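Local coordinates for protein cytokinin riboside 5'-monophosphate phosphoribohydrolase (Corynebacterium glutamicum, PDB 5WQ3) that belongs to the SLOG clan and adopts a Rossmann-like alpha/beta fold around a parallel sheet, assembled from several subunits, at residues R52-F57 with N148-A154. Numbering follows the deposited sequence. Where two conformers were deposited one is given.
Sequences RIQSEF and NFRYFFA
Glu-56 reaches from its helix to the loop at Arg-150 and Tyr-151, and accepts from their two successive backbone N-H groups. Its CB points at that loop; CG lies anti to the carbonyl carbon (chi1 -76°) and passes Tyr-151 CD2 at 4.2 Å, and a bend at chi2 then turns the carboxylate toward the loop. The carboxylate carbon CD comes closer to the same ring atom. At the tip the two oxygens divide the work. OE2 accepts from Arg-150 N at 2.7 Å through its syn lone pair, and the N-H...O angle of 159° marks a fairly straight bond. OE1 takes Tyr-151 N at 3.1 Å, also on the syn side but tilted out of the carboxylate plane. Gripped at both oxygens, the carboxylate should have little freedom to rotate; OE1 additionally lies at the edges of the Phe-149 and Tyr-151 rings.

The Tyr-151 ring is covered on both faces. Ile-53 CG1 sits 3.8 Å from its centroid and 10° off the normal, a CH-pi contact, while Arg-150 CG lies over the opposite face. Arg-52 CB approaches the phenol oxygen, Tyr-151 OH, at 3.6 Å. Arg-52 NH2 comes within 4.3 Å of Arg-150 NE, the two guanidinium planes nearly parallel; salt bridges from Arg-150 to Glu-132 and to Glu-223 of the second subunit probably offset this like-charge approach. Further along, Ile-53 CD1 meets the edge of the Phe-153 ring at Phe-153 CZ (3.8 Å), and Ala-154 CB stands over the Phe-57 ring, 4.1 Å from its centroid.

Helix 46-64 thus packs where strand 145-149, outermost in this chain and hydrogen-bonded through Phe-149 to Gly-130 and Glu-132, gives way to helix 152-162, with Tyr-151 as N-cap residue and Phe-57 resting on Thr-157 and Met-158.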
loop_
_atom_site.group_PDB
_atom_site.type_symbol
_atom_site.label_atom_id
_atom_site.label_comp_id
_atom_site.label_asym_id
_atom_site.label_seq_id
_atom_site.Cartn_x
_atom_site.Cartn_y
_atom_site.Cartn_z
ATOM N N ARG C 52 -52.223 -20.835 -16.272
ATOM C CA ARG C 52 -51.759 -21.040 -14.908
ATOM C C ARG C 52 -52.931 -21.067 -13.947
ATOM O O ARG C 52 -53.009 -21.932 -13.063
ATOM C CB ARG C 52 -50.838 -19.947 -14.460
ATOM C CG ARG C 52 -49.468 -20.035 -14.992
ATOM C CD ARG C 52 -48.555 -19.160 -14.165
ATOM N NE ARG C 52 -48.322 -19.650 -12.813
ATOM C CZ ARG C 52 -47.376 -19.129 -12.001
ATOM N NH1 ARG C 52 -47.157 -19.619 -10.789
ATOM N NH2 ARG C 52 -46.601 -18.125 -12.428
ATOM N N ILE C 53 -53.823 -20.112 -14.110
ATOM C CA ILE C 53 -55.097 -20.109 -13.326
ATOM C C ILE C 53 -55.856 -21.432 -13.441
ATOM O O ILE C 53 -56.163 -22.069 -12.451
ATOM C CB ILE C 53 -55.958 -18.891 -13.691
ATOM C CG1 ILE C 53 -55.294 -17.594 -13.189
ATOM C CG2 ILE C 53 -57.333 -18.911 -13.017
ATOM C CD1 ILE C 53 -55.887 -16.379 -13.861
ATOM N N GLN C 54 -56.050 -21.916 -14.664
ATOM C CA GLN C 54 -56.746 -23.146 -14.896
ATOM C C GLN C 54 -56.042 -24.264 -14.198
ATOM O O GLN C 54 -56.633 -25.144 -13.617
ATOM C CB GLN C 54 -56.840 -23.463 -16.431
ATOM C CG GLN C 54 -57.648 -24.725 -16.641
ATOM C CD GLN C 54 -57.893 -25.152 -18.102
ATOM O OE1 GLN C 54 -57.248 -26.053 -18.606
ATOM N NE2 GLN C 54 -58.869 -24.536 -18.745
ATOM N N SER C 55 -54.755 -24.221 -14.219
ATOM C CA SER C 55 -53.901 -25.266 -13.636
ATOM C C SER C 55 -54.098 -25.378 -12.141
ATOM O O SER C 55 -54.116 -26.473 -11.588
ATOM C CB SER C 55 -52.416 -24.937 -13.963
ATOM O OG SER C 55 -51.538 -25.983 -13.622
ATOM N N GLU C 56 -54.229 -24.243 -11.490
ATOM C CA GLU C 56 -54.391 -24.246 -10.075
ATOM C C GLU C 56 -55.766 -24.754 -9.637
ATOM O O GLU C 56 -55.827 -25.502 -8.643
ATOM C CB GLU C 56 -54.179 -22.840 -9.538
ATOM C CG GLU C 56 -52.723 -22.514 -9.513
ATOM C CD GLU C 56 -52.337 -21.545 -8.382
ATOM O OE1 GLU C 56 -53.196 -20.817 -7.780
ATOM O OE2 GLU C 56 -51.124 -21.494 -8.176
ATOM N N PHE C 57 -56.844 -24.401 -10.397
ATOM C CA PHE C 57 -58.145 -24.945 -10.122
ATOM C C PHE C 57 -58.133 -26.418 -10.338
ATOM O O PHE C 57 -58.640 -27.165 -9.532
ATOM C CB PHE C 57 -59.283 -24.255 -10.902
ATOM C CG PHE C 57 -59.642 -22.894 -10.362
ATOM C CD1 PHE C 57 -60.458 -22.783 -9.216
ATOM C CD2 PHE C 57 -59.169 -21.743 -10.937
ATOM C CE1 PHE C 57 -60.805 -21.548 -8.718
ATOM C CE2 PHE C 57 -59.502 -20.478 -10.402
ATOM C CZ PHE C 57 -60.304 -20.388 -9.278
ATOM N N ASN C 148 -49.923 -25.625 -2.558
ATOM C CA ASN C 148 -49.442 -24.256 -2.623
ATOM C C ASN C 148 -50.016 -23.517 -3.841
ATOM O O ASN C 148 -49.968 -24.014 -4.947
ATOM C CB ASN C 148 -47.899 -24.281 -2.617
ATOM C CG ASN C 148 -47.334 -24.284 -1.210
ATOM O OD1 ASN C 148 -47.889 -23.675 -0.289
ATOM N ND2 ASN C 148 -46.252 -24.972 -1.031
ATOM N N PHE C 149 -50.560 -22.332 -3.620
ATOM C CA PHE C 149 -51.283 -21.593 -4.646
ATOM C C PHE C 149 -50.599 -20.263 -4.859
ATOM O O PHE C 149 -50.224 -19.561 -3.920
ATOM C CB PHE C 149 -52.744 -21.298 -4.227
ATOM C CG PHE C 149 -53.606 -22.520 -4.112
ATOM C CD1 PHE C 149 -53.605 -23.268 -2.976
ATOM C CD2 PHE C 149 -54.363 -22.961 -5.190
ATOM C CE1 PHE C 149 -54.366 -24.429 -2.895
ATOM C CE2 PHE C 149 -55.162 -24.081 -5.116
ATOM C CZ PHE C 149 -55.162 -24.836 -3.969
ATOM N N ARG C 150 -50.395 -19.951 -6.110
ATOM C CA ARG C 150 -50.033 -18.623 -6.532
ATOM C C ARG C 150 -51.198 -17.586 -6.447
ATOM O O ARG C 150 -50.972 -16.422 -6.197
ATOM C CB ARG C 150 -49.489 -18.768 -7.984
ATOM C CG ARG C 150 -49.660 -17.561 -8.876
ATOM C CD ARG C 150 -48.668 -16.542 -8.455
ATOM N NE ARG C 150 -48.387 -15.536 -9.461
ATOM C CZ ARG C 150 -47.306 -14.770 -9.396
ATOM N NH1 ARG C 150 -46.454 -14.949 -8.384
ATOM N NH2 ARG C 150 -47.070 -13.843 -10.323
ATOM N N TYR C 151 -52.430 -18.003 -6.739
ATOM C CA TYR C 151 -53.528 -17.101 -6.933
ATOM C C TYR C 151 -54.422 -17.138 -5.707
ATOM O O TYR C 151 -55.057 -18.151 -5.416
ATOM C CB TYR C 151 -54.292 -17.530 -8.175
ATOM C CG TYR C 151 -53.431 -17.318 -9.403
ATOM C CD1 TYR C 151 -53.139 -16.024 -9.877
ATOM C CD2 TYR C 151 -52.900 -18.389 -10.081
ATOM C CE1 TYR C 151 -52.363 -15.838 -11.021
ATOM C CE2 TYR C 151 -52.084 -18.192 -11.191
ATOM C CZ TYR C 151 -51.833 -16.930 -11.656
ATOM O OH TYR C 151 -51.024 -16.801 -12.780
ATOM N N PHE C 152 -54.465 -16.029 -4.979
ATOM C CA PHE C 152 -55.309 -15.854 -3.790
ATOM C C PHE C 152 -56.742 -16.314 -4.048
ATOM O O PHE C 152 -57.346 -17.010 -3.248
ATOM C CB PHE C 152 -55.246 -14.362 -3.452
ATOM C CG PHE C 152 -55.432 -14.034 -2.030
ATOM C CD1 PHE C 152 -54.426 -14.293 -1.107
ATOM C CD2 PHE C 152 -56.603 -13.386 -1.597
ATOM C CE1 PHE C 152 -54.605 -13.986 0.244
ATOM C CE2 PHE C 152 -56.777 -13.047 -0.251
ATOM C CZ PHE C 152 -55.783 -13.354 0.668
ATOM N N PHE C 153 -57.268 -16.019 -5.226
ATOM C CA PHE C 153 -58.656 -16.326 -5.523
ATOM C C PHE C 153 -58.931 -17.800 -5.713
ATOM O O PHE C 153 -59.999 -18.260 -5.354
ATOM C CB PHE C 153 -59.219 -15.510 -6.695
ATOM C CG PHE C 153 -58.386 -15.555 -7.935
ATOM C CD1 PHE C 153 -57.329 -14.645 -8.109
ATOM C CD2 PHE C 153 -58.617 -16.493 -8.916
ATOM C CE1 PHE C 153 -56.560 -14.670 -9.249
ATOM C CE2 PHE C 153 -57.838 -16.542 -10.051
ATOM C CZ PHE C 153 -56.816 -15.621 -10.229
ATOM N N ALA C 154 -57.969 -18.550 -6.251
ATOM C CA ALA C 154 -58.109 -19.986 -6.275
ATOM C C ALA C 154 -58.063 -20.615 -4.918
ATOM O O ALA C 154 -58.825 -21.536 -4.613
ATOM C CB ALA C 154 -57.054 -20.617 -7.119
#